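Teichoic acid D-alanine hydrolase (Staphylococcus aureus, PDB 5ZH8) removes D-alanyl esters from wall teichoic acid and lipoteichoic acid, and affects methicillin resistance, autolysis and cell wall structure in Staphylococcus aureus. Local coordinates at residues F131-L136 with G214-L219; K187-A192 with V218-I223. All blocks are in the same frame, centred on the assembly; numbering follows the deposited sequence.

Contact 1: residues F131-L136 with G214-L219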
ATOM      1  N   PHE A 131     -13.965  -7.213  14.316  1.00 41.37           N
ATOM      2  CA  PHE A 131     -15.394  -7.532  14.337  1.00 40.85           C
ATOM      3  C   PHE A 131     -15.674  -8.759  15.204  1.00 41.65           C
ATOM      4  O   PHE A 131     -16.615  -8.768  15.986  1.00 42.31           O
ATOM      5  CB  PHE A 131     -15.904  -7.743  12.899  1.00 39.90           C
ATOM      6  CG  PHE A 131     -17.364  -8.117  12.804  1.00 39.46           C
ATOM      7  CD1 PHE A 131     -18.337  -7.404  13.495  1.00 39.39           C
ATOM      8  CD2 PHE A 131     -17.769  -9.174  11.992  1.00 39.43           C
ATOM      9  CE1 PHE A 131     -19.676  -7.748  13.395  1.00 39.46           C
ATOM     10  CE2 PHE A 131     -19.104  -9.527  11.888  1.00 39.38           C
ATOM     11  CZ  PHE A 131     -20.059  -8.812  12.595  1.00 39.57           C
ATOM     12  N   SER A 132     -14.849  -9.788  15.057  1.00 42.54           N
ATOM     13  CA  SER A 132     -14.913 -10.978  15.911  1.00 43.50           C
ATOM     14  C   SER A 132     -14.790 -10.593  17.395  1.00 44.51           C
ATOM     15  O   SER A 132     -15.604 -11.018  18.227  1.00 44.79           O
ATOM     16  CB  SER A 132     -13.818 -11.980  15.503  1.00 44.11           C
ATOM     17  OG  SER A 132     -13.527 -12.909  16.536  1.00 45.59           O
ATOM     18  N   THR A 133     -13.782  -9.774  17.702  1.00 44.91           N
ATOM     19  CA  THR A 133     -13.539  -9.288  19.060  1.00 45.81           C
ATOM     20  C   THR A 133     -14.709  -8.420  19.572  1.00 45.47           C
ATOM     21  O   THR A 133     -15.093  -8.512  20.742  1.00 46.38           O
ATOM     22  CB  THR A 133     -12.218  -8.482  19.127  1.00 46.46           C
ATOM     23  OG1 THR A 133     -11.124  -9.310  18.716  1.00 46.77           O
ATOM     24  CG2 THR A 133     -11.949  -7.960  20.546  1.00 47.62           C
ATOM     25  N   GLY A 134     -15.267  -7.586  18.698  1.00 43.89           N
ATOM     26  CA  GLY A 134     -16.427  -6.776  19.049  1.00 43.31           C
ATOM     27  C   GLY A 134     -17.646  -7.620  19.379  1.00 43.04           C
ATOM     28  O   GLY A 134     -18.383  -7.313  20.312  1.00 43.35           O
ATOM     29  N   LEU A 135     -17.862  -8.688  18.615  1.00 42.48           N
ATOM     30  CA  LEU A 135     -18.980  -9.598  18.866  1.00 42.86           C
ATOM     31  C   LEU A 135     -18.850 -10.271  20.225  1.00 44.14           C
ATOM     32  O   LEU A 135     -19.837 -10.412  20.947  1.00 44.82           O
ATOM     33  CB  LEU A 135     -19.080 -10.655  17.766  1.00 42.69           C
ATOM     34  CG  LEU A 135     -19.641 -10.149  16.434  1.00 42.12           C
ATOM     35  CD1 LEU A 135     -19.309 -11.110  15.304  1.00 42.12           C
ATOM     36  CD2 LEU A 135     -21.147  -9.929  16.524  1.00 42.43           C
ATOM     37  N   LEU A 136     -17.625 -10.679  20.565  1.00 44.68           N
ATOM     38  CA  LEU A 136     -17.332 -11.277  21.860  1.00 45.87           C
ATOM     39  C   LEU A 136     -17.583 -10.285  22.988  1.00 46.33           C
ATOM     40  O   LEU A 136     -18.106 -10.657  24.032  1.00 47.10           O
ATOM     41  CB  LEU A 136     -15.881 -11.774  21.901  1.00 46.65           C
ATOM     42  CG  LEU A 136     -15.540 -12.990  21.029  1.00 46.72           C
ATOM     43  CD1 LEU A 136     -14.036 -13.218  21.004  1.00 47.34           C
ATOM     44  CD2 LEU A 136     -16.267 -14.241  21.513  1.00 47.68           C
ATOM     45  N   GLY A 214      -3.787  -1.707  18.580  1.00 56.62           N
ATOM     46  CA  GLY A 214      -3.576  -1.846  20.017  1.00 57.82           C
ATOM     47  C   GLY A 214      -4.839  -1.812  20.853  1.00 56.44           C
ATOM     48  O   GLY A 214      -4.959  -2.566  21.814  1.00 56.48           O
ATOM     49  N   ASN A 215      -5.784  -0.945  20.486  1.00 54.87           N
ATOM     50  CA  ASN A 215      -7.044  -0.859  21.211  1.00 53.82           C
ATOM     51  C   ASN A 215      -7.695  -2.232  21.292  1.00 52.01           C
ATOM     52  O   ASN A 215      -8.066  -2.684  22.371  1.00 52.68           O
ATOM     53  CB  ASN A 215      -8.017   0.110  20.535  1.00 52.88           C
ATOM     54  CG  ASN A 215      -7.646   1.568  20.736  1.00 54.72           C
ATOM     55  OD1 ASN A 215      -7.290   2.010  21.839  1.00 56.34           O
ATOM     56  ND2 ASN A 215      -7.755   2.338  19.656  1.00 54.18           N
ATOM     57  N   TYR A 216      -7.826  -2.900  20.150  1.00 49.94           N
ATOM     58  CA  TYR A 216      -8.500  -4.195  20.114  1.00 48.33           C
ATOM     59  C   TYR A 216      -7.640  -5.349  20.636  1.00 49.43           C
ATOM     60  O   TYR A 216      -8.172  -6.408  20.968  1.00 48.96           O
ATOM     61  CB  TYR A 216      -9.074  -4.483  18.722  1.00 46.18           C
ATOM     62  CG  TYR A 216     -10.420  -3.813  18.533  1.00 44.82           C
ATOM     63  CD1 TYR A 216     -10.537  -2.426  18.558  1.00 45.20           C
ATOM     64  CD2 TYR A 216     -11.582  -4.562  18.372  1.00 43.28           C
ATOM     65  CE1 TYR A 216     -11.763  -1.809  18.399  1.00 44.35           C
ATOM     66  CE2 TYR A 216     -12.813  -3.951  18.216  1.00 42.38           C
ATOM     67  CZ  TYR A 216     -12.900  -2.577  18.237  1.00 42.90           C
ATOM     68  OH  TYR A 216     -14.123  -1.959  18.091  1.00 42.15           O
ATOM     69  N   LEU A 217      -6.326  -5.143  20.732  1.00 51.26           N
ATOM     70  CA  LEU A 217      -5.460  -6.091  21.449  1.00 53.01           C
ATOM     71  C   LEU A 217      -5.725  -6.039  22.960  1.00 54.13           C
ATOM     72  O   LEU A 217      -5.775  -7.078  23.614  1.00 54.55           O
ATOM     73  CB  LEU A 217      -3.977  -5.832  21.159  1.00 54.80           C
ATOM     74  CG  LEU A 217      -3.530  -6.032  19.712  1.00 54.05           C
ATOM     75  CD1 LEU A 217      -2.075  -5.625  19.555  1.00 56.24           C
ATOM     76  CD2 LEU A 217      -3.735  -7.473  19.260  1.00 53.27           C
ATOM     77  N   VAL A 218      -5.903  -4.832  23.500  1.00 54.66           N
ATOM     78  CA  VAL A 218      -6.286  -4.646  24.906  1.00 55.82           C
ATOM     79  C   VAL A 218      -7.667  -5.232  25.194  1.00 54.10           C
ATOM     80  O   VAL A 218      -7.885  -5.836  26.250  1.00 54.87           O
ATOM     81  CB  VAL A 218      -6.331  -3.143  25.288  1.00 56.93           C
ATOM     82  CG1 VAL A 218      -6.978  -2.939  26.657  1.00 57.87           C
ATOM     83  CG2 VAL A 218      -4.936  -2.534  25.233  1.00 59.17           C
ATOM     84  N   LEU A 219      -8.600  -5.024  24.266  1.00 51.85           N
ATOM     85  CA  LEU A 219      -9.953  -5.578  24.389  1.00 50.48           C
ATOM     86  C   LEU A 219      -9.948  -7.098  24.335  1.00 50.26           C
ATOM     87  O   LEU A 219     -10.711  -7.746  25.045  1.00 50.68           O
ATOM     88  CB  LEU A 219     -10.883  -5.036  23.301  1.00 48.60           C
ATOM     89  CG  LEU A 219     -11.380  -3.597  23.466  1.00 48.79           C
ATOM     90  CD1 LEU A 219     -12.183  -3.178  22.245  1.00 47.25           C
ATOM     91  CD2 LEU A 219     -12.164  -3.415  24.754  1.00 49.54           C
TER

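Contact 2: residues K187-A192 with V218-I223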
ATOM      1  N   LYS A 187       5.777 -12.890  22.118  1.00 83.18           N
ATOM      2  CA  LYS A 187       5.391 -14.257  21.815  1.00 82.74           C
ATOM      3  C   LYS A 187       3.901 -14.485  21.975  1.00 79.00           C
ATOM      4  O   LYS A 187       3.395 -15.520  21.546  1.00 78.15           O
ATOM      5  CB  LYS A 187       6.134 -15.224  22.741  1.00 86.96           C
ATOM      6  CG  LYS A 187       7.649 -15.068  22.747  1.00 91.21           C
ATOM      7  CD  LYS A 187       8.281 -15.275  21.372  1.00 91.95           C
ATOM      8  CE  LYS A 187       8.152 -16.712  20.880  1.00 92.57           C
ATOM      9  NZ  LYS A 187       8.975 -16.976  19.661  1.00 93.83           N
ATOM     10  N   ASN A 188       3.201 -13.538  22.599  1.00 76.96           N
ATOM     11  CA  ASN A 188       1.791 -13.734  22.934  1.00 74.09           C
ATOM     12  C   ASN A 188       1.040 -12.421  23.144  1.00 71.94           C
ATOM     13  O   ASN A 188       1.646 -11.346  23.210  1.00 72.68           O
ATOM     14  CB  ASN A 188       1.680 -14.601  24.189  1.00 75.65           C
ATOM     15  CG  ASN A 188       2.458 -14.036  25.356  1.00 78.05           C
ATOM     16  OD1 ASN A 188       2.264 -12.890  25.751  1.00 77.15           O
ATOM     17  ND2 ASN A 188       3.346 -14.844  25.914  1.00 81.25           N
ATOM     18  N   LEU A 189      -0.283 -12.533  23.260  1.00 69.21           N
ATOM     19  CA  LEU A 189      -1.146 -11.379  23.491  1.00 67.48           C
ATOM     20  C   LEU A 189      -0.729 -10.612  24.741  1.00 69.78           C
ATOM     21  O   LEU A 189      -0.715  -9.385  24.731  1.00 69.73           O
ATOM     22  CB  LEU A 189      -2.604 -11.826  23.617  1.00 65.25           C
ATOM     23  CG  LEU A 189      -3.673 -10.745  23.808  1.00 63.36           C
ATOM     24  CD1 LEU A 189      -3.675  -9.761  22.649  1.00 62.04           C
ATOM     25  CD2 LEU A 189      -5.048 -11.373  23.971  1.00 61.73           C
ATOM     26  N   ASP A 190      -0.386 -11.338  25.805  1.00 72.41           N
ATOM     27  CA  ASP A 190      -0.009 -10.730  27.092  1.00 74.69           C
ATOM     28  C   ASP A 190       1.149  -9.745  26.960  1.00 76.51           C
ATOM     29  O   ASP A 190       1.068  -8.616  27.445  1.00 76.67           O
ATOM     30  CB  ASP A 190       0.340 -11.804  28.138  1.00 77.36           C
ATOM     31  CG  ASP A 190      -0.875 -12.271  28.929  1.00 76.63           C
ATOM     32  OD1 ASP A 190      -1.712 -13.012  28.370  1.00 74.84           O
ATOM     33  OD2 ASP A 190      -0.991 -11.904  30.118  1.00 78.21           O
ATOM     34  N   GLN A 191       2.222 -10.175  26.303  1.00 78.15           N
ATOM     35  CA  GLN A 191       3.397  -9.325  26.117  1.00 80.43           C
ATOM     36  C   GLN A 191       3.068  -8.090  25.281  1.00 78.12           C
ATOM     37  O   GLN A 191       3.543  -6.995  25.572  1.00 79.61           O
ATOM     38  CB  GLN A 191       4.542 -10.109  25.474  1.00 82.64           C
ATOM     39  CG  GLN A 191       5.147 -11.157  26.396  1.00 85.87           C
ATOM     40  CD  GLN A 191       6.282 -11.932  25.754  1.00 88.50           C
ATOM     41  OE1 GLN A 191       6.887 -11.486  24.779  1.00 89.03           O
ATOM     42  NE2 GLN A 191       6.592 -13.100  26.313  1.00 90.93           N
ATOM     43  N   ALA A 192       2.250  -8.272  24.251  1.00 74.75           N
ATOM     44  CA  ALA A 192       1.815  -7.159  23.409  1.00 72.82           C
ATOM     45  C   ALA A 192       1.065  -6.095  24.214  1.00 72.35           C
ATOM     46  O   ALA A 192       1.370  -4.907  24.105  1.00 72.96           O
ATOM     47  CB  ALA A 192       0.942  -7.662  22.269  1.00 69.59           C
ATOM     48  N   VAL A 218      -5.903  -4.832  23.500  1.00 54.66           N
ATOM     49  CA  VAL A 218      -6.286  -4.646  24.906  1.00 55.82           C
ATOM     50  C   VAL A 218      -7.667  -5.232  25.194  1.00 54.10           C
ATOM     51  O   VAL A 218      -7.885  -5.836  26.250  1.00 54.87           O
ATOM     52  CB  VAL A 218      -6.331  -3.143  25.288  1.00 56.93           C
ATOM     53  CG1 VAL A 218      -6.978  -2.939  26.657  1.00 57.87           C
ATOM     54  CG2 VAL A 218      -4.936  -2.534  25.233  1.00 59.17           C
ATOM     55  N   LEU A 219      -8.600  -5.024  24.266  1.00 51.85           N
ATOM     56  CA  LEU A 219      -9.953  -5.578  24.389  1.00 50.48           C
ATOM     57  C   LEU A 219      -9.948  -7.098  24.335  1.00 50.26           C
ATOM     58  O   LEU A 219     -10.711  -7.746  25.045  1.00 50.68           O
ATOM     59  CB  LEU A 219     -10.883  -5.036  23.301  1.00 48.60           C
ATOM     60  CG  LEU A 219     -11.380  -3.597  23.466  1.00 48.79           C
ATOM     61  CD1 LEU A 219     -12.183  -3.178  22.245  1.00 47.25           C
ATOM     62  CD2 LEU A 219     -12.164  -3.415  24.754  1.00 49.54           C
ATOM     63  N   ALA A 220      -9.100  -7.665  23.487  1.00 50.29           N
ATOM     64  CA  ALA A 220      -8.946  -9.115  23.421  1.00 50.66           C
ATOM     65  C   ALA A 220      -8.444  -9.674  24.760  1.00 52.88           C
ATOM     66  O   ALA A 220      -8.896 -10.729  25.200  1.00 53.40           O
ATOM     67  CB  ALA A 220      -8.000  -9.500  22.291  1.00 50.62           C
ATOM     68  N   LYS A 221      -7.521  -8.965  25.407  1.00 54.54           N
ATOM     69  CA  LYS A 221      -7.005  -9.389  26.704  1.00 56.94           C
ATOM     70  C   LYS A 221      -8.065  -9.239  27.801  1.00 56.97           C
ATOM     71  O   LYS A 221      -8.148 -10.073  28.712  1.00 58.03           O
ATOM     72  CB  LYS A 221      -5.746  -8.597  27.070  1.00 59.21           C
ATOM     73  CG  LYS A 221      -5.023  -9.108  28.308  1.00 62.22           C
ATOM     74  CD  LYS A 221      -4.411 -10.485  28.068  1.00 63.35           C
ATOM     75  CE  LYS A 221      -4.589 -11.396  29.275  1.00 65.28           C
ATOM     76  NZ  LYS A 221      -4.398 -12.830  28.921  1.00 65.87           N
ATOM     77  N   VAL A 222      -8.866  -8.175  27.710  1.00 55.66           N
ATOM     78  CA  VAL A 222     -10.012  -7.977  28.604  1.00 55.30           C
ATOM     79  C   VAL A 222     -10.939  -9.194  28.525  1.00 54.19           C
ATOM     80  O   VAL A 222     -11.371  -9.731  29.553  1.00 55.03           O
ATOM     81  CB  VAL A 222     -10.792  -6.678  28.256  1.00 54.19           C
ATOM     82  CG1 VAL A 222     -12.151  -6.638  28.952  1.00 53.93           C
ATOM     83  CG2 VAL A 222      -9.977  -5.441  28.617  1.00 55.62           C
ATOM     84  N   ILE A 223     -11.228  -9.626  27.297  1.00 52.09           N
ATOM     85  CA  ILE A 223     -12.051 -10.811  27.067  1.00 51.24           C
ATOM     86  C   ILE A 223     -11.437 -12.016  27.769  1.00 52.78           C
ATOM     87  O   ILE A 223     -12.127 -12.745  28.474  1.00 53.35           O
ATOM     88  CB  ILE A 223     -12.230 -11.106  25.557  1.00 49.43           C
ATOM     89  CG1 ILE A 223     -13.098 -10.026  24.902  1.00 47.85           C
ATOM     90  CG2 ILE A 223     -12.855 -12.479  25.326  1.00 49.36           C
ATOM     91  CD1 ILE A 223     -13.007  -9.990  23.395  1.00 46.43           C
TER
HETATM   92  O   HOH W   1      -2.659 -13.886  31.718  1.00 54.50           O

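Contact 1: residues F131-L136 with G214-L219
Thr-133 and the ring of Tyr-216 carry most of this buried contact between helices 129-142 and 213-227. At the start of the first segment, Phe-131 turns away and sets its ring against Phe-333 and helix 292-303. Thr-133 points at the partner helix. Its CB lies at the edge of the Tyr-216 ring, near the ring plane, with CB to CD2 at 4.0 Å. The torsion (chi1 -59°) places OG1 beside the backbone N and CG2 anti to it. The methyl is therefore turned to helix 213-227, and CG2 comes within 4.2 Å of Leu-219 CB. OG1 is hydrogen-bonded to Tyr-231 OH and Gly-284 O, so the polar branch is satisfied within the core. The backbone N of Gly-134 also lies at the ring edge, 4.4 Å from Tyr-216 CE2. Leu-219 CD1 sits 3.9 Å above the ring plane, over its centre. The hydroxyl of Tyr-216 is hydrogen-bonded to Met-171 O, which fixes the far end of the ring. The segment axes stay 10.2 Å apart and cross at 39°, and the tyrosine bridges this separation. Further along, Leu-135 and Leu-136 both pack on Ile-239 of helix 231-240. The first segment directly follows a Ser-x-x-Lys sequence, and the second Tyr-Asn-Asp, which probably corresponds to the Tyr-x-Asn motif of relatives. Helix 213-227 thus packs on what is, in serine beta-lactamases and penicillin-binding proteins, the central helix.

Contact 2: residues K187-A192 with V218-I223
Asp-190 and Lys-221 form a salt bridge between the start of helix 189-199 and the middle of helix 213-227. Lys-221 NZ donates to Asp-190 OD1 at 2.7 Å. It arrives on the syn side of OD1, 30° out of the carboxylate plane. The lysine chain leaves with CG anti to the backbone N and then bends at chi2 (67°) and again at chi3. These bends bring CE and NZ up to the carboxylate. A water donates to Asp-190 OD2 at 3.0 Å and also accepts a weak bond from NZ. Glu-224 is a second salt-bridge partner of the same ammonium group, so two carboxylates probably stabilise its positive charge. Asn-188 is the N-cap of helix 189-199. Its OD1 accepts from Gln-191 N at 2.8 Å, nearly along the C=O axis. This capping bond closes the first turn, which carries Leu-189 and Asp-190. Gln-191 OE1 in turn accepts from Lys-187 N. The two helices belong to the helical region of the beta-lactamase fold, and 25 residues separate the two segments in the chain. Beside the salt bridge the packing is apolar. Leu-189 has CG anti to its backbone N (chi1 -178°) and extends toward helix 213-227. Its CD2 rests 3.9 Å from Ala-220 CB and also lies against the backbone N of Lys-221. On another face of helix 213-227, Val-218 and Val-222 both pack on Val-152.

In the fold
Contacts 1 and 2 both use helix 213-227 and share Val-218 and Leu-219. Their centres are about 10 Å apart. The helix thus packs on helix 129-142 through contact 1 and on the start of helix 189-199 through contact 2. The two contacts also touch directly. Ile-223 CD1 lies 3.7 Å from Thr-133 CG2 and equally close to Leu-136 CB. Leu-189 CD1 packs 3.5 Å from Leu-217 O. Contact 1 is the more central, about 10 Å from the centre of the chain against about 16 Å for contact 2. Sequence suggests that contact 1 adjoins the catalytic motifs, while contact 2 ties a more peripheral helix to the same core.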